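Local coordinates for trehalose synthase regulatory protein (Candida albicans, PDB 5HUS) that probably serves as a regulatory subunit of the trehalose synthase complex, its C-terminal domain having the HAD-type fold of trehalose-phosphatases, at residues 57-62 and 296-301. Residues are numbered along the deposited sequence; the frame is centred on the assembly and turned at random.
Sequences VRLLSD and GINELL
Leu301 puts its two methyls against two successive leucines, one methyl for each. CD1 of Leu301 lies 3.8 Å from CD1 of Leu59 and also touches CB of that residue, while CD2 of Leu301 is 3.8 Å from CD2 of Leu60 and nearly as close to its CG and CD1. The Leu301 side chain crosses each of its partners at about a right angle, and the methyl-to-methyl contacts are joined by CB atoms, notably CB of Leu59 against CB of Leu301 at 4.0 Å. With CG beside the backbone N (chi1 -61°) and CB directed at 57-62, the fork of Leu301 opens onto both leucines. Leu60 starts differently: its CB bond runs across the line to 296-301, and the CD2 branch makes the approach, also reaching Leu301 O at 3.6 Å. CD1 of Leu59 also comes to 4.5 Å from CG of the exposed Asn298.

The backbones are closest at Leu59 and Leu301, whose CA atoms are 6.1 Å apart. Ser61, in helix 61-65, returns both its N and OG to Arg58 O, the OG bond at 3.0 Å. Ile51 of strand 50-51 touches both Leu59 and Leu301, continuing the apolar patch. No hydrogen bond spans the two segments, and 211 Å² is buried in all, so the C-terminal helix meets this helix junction through dispersion and hydrophobic burial.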
ATOM      1  N   VAL A  57      11.632 -12.124   4.048  1.00 27.97           N
ATOM      2  CA  VAL A  57      13.040 -11.776   3.915  1.00 31.89           C
ATOM      3  C   VAL A  57      13.833 -12.957   3.370  1.00 32.21           C
ATOM      4  O   VAL A  57      14.652 -12.803   2.463  1.00 33.57           O
ATOM      5  CB  VAL A  57      13.647 -11.335   5.261  1.00 33.03           C
ATOM      6  CG1 VAL A  57      15.121 -11.005   5.096  1.00 42.86           C
ATOM      7  CG2 VAL A  57      12.894 -10.142   5.825  1.00 36.04           C
ATOM      8  N   ARG A  58      13.582 -14.137   3.932  1.00 31.74           N
ATOM      9  CA  ARG A  58      14.247 -15.359   3.483  1.00 35.08           C
ATOM     10  C   ARG A  58      13.994 -15.609   2.004  1.00 35.27           C
ATOM     11  O   ARG A  58      14.929 -15.841   1.234  1.00 34.13           O
ATOM     12  CB  ARG A  58      13.777 -16.561   4.307  1.00 34.02           C
ATOM     13  CG  ARG A  58      14.297 -17.906   3.811  1.00 46.34           C
ATOM     14  CD  ARG A  58      13.925 -19.055   4.754  1.00 45.00           C
ATOM     15  NE  ARG A  58      12.487 -19.313   4.801  1.00 40.33           N
ATOM     16  CZ  ARG A  58      11.687 -18.920   5.789  1.00 45.37           C
ATOM     17  NH1 ARG A  58      12.180 -18.253   6.824  1.00 40.75           N
ATOM     18  NH2 ARG A  58      10.390 -19.200   5.745  1.00 50.33           N
ATOM     19  N   LEU A  59      12.730 -15.539   1.604  1.00 26.83           N
ATOM     20  CA  LEU A  59      12.359 -15.842   0.226  1.00 29.35           C
ATOM     21  C   LEU A  59      12.839 -14.785  -0.766  1.00 30.59           C
ATOM     22  O   LEU A  59      12.824 -15.022  -1.971  1.00 31.81           O
ATOM     23  CB  LEU A  59      10.844 -16.017   0.110  1.00 32.57           C
ATOM     24  CG  LEU A  59      10.296 -17.334   0.667  1.00 29.16           C
ATOM     25  CD1 LEU A  59       8.786 -17.385   0.514  1.00 33.69           C
ATOM     26  CD2 LEU A  59      10.949 -18.529  -0.020  1.00 35.52           C
ATOM     27  N   LEU A  60      13.276 -13.633  -0.260  1.00 28.17           N
ATOM     28  CA  LEU A  60      13.820 -12.574  -1.109  1.00 25.37           C
ATOM     29  C   LEU A  60      15.264 -12.233  -0.746  1.00 32.00           C
ATOM     30  O   LEU A  60      15.713 -11.115  -0.991  1.00 37.08           O
ATOM     31  CB  LEU A  60      12.967 -11.305  -1.007  1.00 25.69           C
ATOM     32  CG  LEU A  60      11.517 -11.360  -1.484  1.00 27.92           C
ATOM     33  CD1 LEU A  60      10.813 -10.034  -1.206  1.00 28.89           C
ATOM     34  CD2 LEU A  60      11.457 -11.693  -2.961  1.00 23.86           C
ATOM     35  N   SER A  61      15.993 -13.185  -0.169  1.00 34.73           N
ATOM     36  CA  SER A  61      17.330 -12.893   0.350  1.00 44.58           C
ATOM     37  C   SER A  61      18.309 -12.489  -0.752  1.00 42.87           C
ATOM     38  O   SER A  61      19.137 -11.598  -0.559  1.00 48.61           O
ATOM     39  CB  SER A  61      17.881 -14.091   1.130  1.00 43.60           C
ATOM     40  OG  SER A  61      17.789 -15.287   0.379  1.00 50.28           O
ATOM     41  N   ASP A  62      18.209 -13.133  -1.908  1.00 38.80           N
ATOM     42  CA  ASP A  62      19.066 -12.792  -3.034  1.00 36.32           C
ATOM     43  C   ASP A  62      18.679 -11.435  -3.614  1.00 38.98           C
ATOM     44  O   ASP A  62      19.540 -10.611  -3.922  1.00 37.54           O
ATOM     45  CB  ASP A  62      18.994 -13.877  -4.109  1.00 34.11           C
ATOM     46  CG  ASP A  62      19.451 -15.233  -3.596  1.00 43.22           C
ATOM     47  OD1 ASP A  62      20.300 -15.264  -2.683  1.00 48.97           O
ATOM     48  OD2 ASP A  62      18.958 -16.265  -4.101  1.00 53.84           O
ATOM     49  N   GLY A 296       0.041 -17.401  -6.453  1.00 36.77           N
ATOM     50  CA  GLY A 296       0.429 -17.542  -5.059  1.00 35.19           C
ATOM     51  C   GLY A 296       1.579 -16.642  -4.656  1.00 34.09           C
ATOM     52  O   GLY A 296       2.347 -16.182  -5.500  1.00 27.78           O
ATOM     53  N   ILE A 297       1.714 -16.396  -3.357  1.00 30.24           N
ATOM     54  CA  ILE A 297       2.771 -15.522  -2.865  1.00 26.67           C
ATOM     55  C   ILE A 297       4.153 -16.178  -2.976  1.00 27.70           C
ATOM     56  O   ILE A 297       5.143 -15.503  -3.257  1.00 29.43           O
ATOM     57  CB  ILE A 297       2.506 -15.090  -1.403  1.00 31.80           C
ATOM     58  CG1 ILE A 297       3.602 -14.143  -0.912  1.00 37.75           C
ATOM     59  CG2 ILE A 297       2.372 -16.298  -0.486  1.00 37.49           C
ATOM     60  CD1 ILE A 297       3.135 -13.181   0.155  1.00 44.44           C
ATOM     61  N   ASN A 298       4.229 -17.489  -2.767  1.00 25.70           N
ATOM     62  CA  ASN A 298       5.510 -18.166  -2.898  1.00 26.14           C
ATOM     63  C   ASN A 298       6.016 -18.090  -4.335  1.00 24.19           C
ATOM     64  O   ASN A 298       7.209 -17.910  -4.572  1.00 33.58           O
ATOM     65  CB  ASN A 298       5.410 -19.625  -2.440  1.00 32.46           C
ATOM     66  CG  ASN A 298       5.246 -19.748  -0.935  1.00 46.73           C
ATOM     67  OD1 ASN A 298       4.567 -18.935  -0.307  1.00 51.69           O
ATOM     68  ND2 ASN A 298       5.875 -20.760  -0.348  1.00 51.40           N
ATOM     69  N   GLU A 299       5.099 -18.204  -5.288  1.00 27.06           N
ATOM     70  CA  GLU A 299       5.463 -18.126  -6.692  1.00 23.76           C
ATOM     71  C   GLU A 299       5.960 -16.727  -7.035  1.00 24.47           C
ATOM     72  O   GLU A 299       6.950 -16.566  -7.755  1.00 25.90           O
ATOM     73  CB  GLU A 299       4.282 -18.500  -7.586  1.00 26.78           C
ATOM     74  CG  GLU A 299       4.661 -18.574  -9.060  1.00 35.69           C
ATOM     75  CD  GLU A 299       3.480 -18.865  -9.954  1.00 56.25           C
ATOM     76  OE1 GLU A 299       2.328 -18.727  -9.486  1.00 52.44           O
ATOM     77  OE2 GLU A 299       3.705 -19.231 -11.128  1.00 51.26           O
ATOM     78  N   LEU A 300       5.267 -15.721  -6.510  1.00 27.34           N
ATOM     79  CA  LEU A 300       5.663 -14.333  -6.711  1.00 20.96           C
ATOM     80  C   LEU A 300       7.078 -14.092  -6.199  1.00 23.27           C
ATOM     81  O   LEU A 300       7.919 -13.558  -6.916  1.00 24.78           O
ATOM     82  CB  LEU A 300       4.686 -13.391  -6.006  1.00 24.91           C
ATOM     83  CG  LEU A 300       5.062 -11.909  -5.983  1.00 24.84           C
ATOM     84  CD1 LEU A 300       5.010 -11.323  -7.380  1.00 29.22           C
ATOM     85  CD2 LEU A 300       4.141 -11.138  -5.039  1.00 26.51           C
ATOM     86  N   LEU A 301       7.335 -14.491  -4.956  1.00 25.01           N
ATOM     87  CA  LEU A 301       8.623 -14.212  -4.328  1.00 26.32           C
ATOM     88  C   LEU A 301       9.755 -15.015  -4.979  1.00 24.92           C
ATOM     89  O   LEU A 301      10.883 -14.536  -5.088  1.00 24.90           O
ATOM     90  CB  LEU A 301       8.557 -14.490  -2.822  1.00 23.23           C
ATOM     91  CG  LEU A 301       7.547 -13.634  -2.050  1.00 25.28           C
ATOM     92  CD1 LEU A 301       7.590 -13.916  -0.552  1.00 29.10           C
ATOM     93  CD2 LEU A 301       7.778 -12.155  -2.325  1.00 21.68           C
TER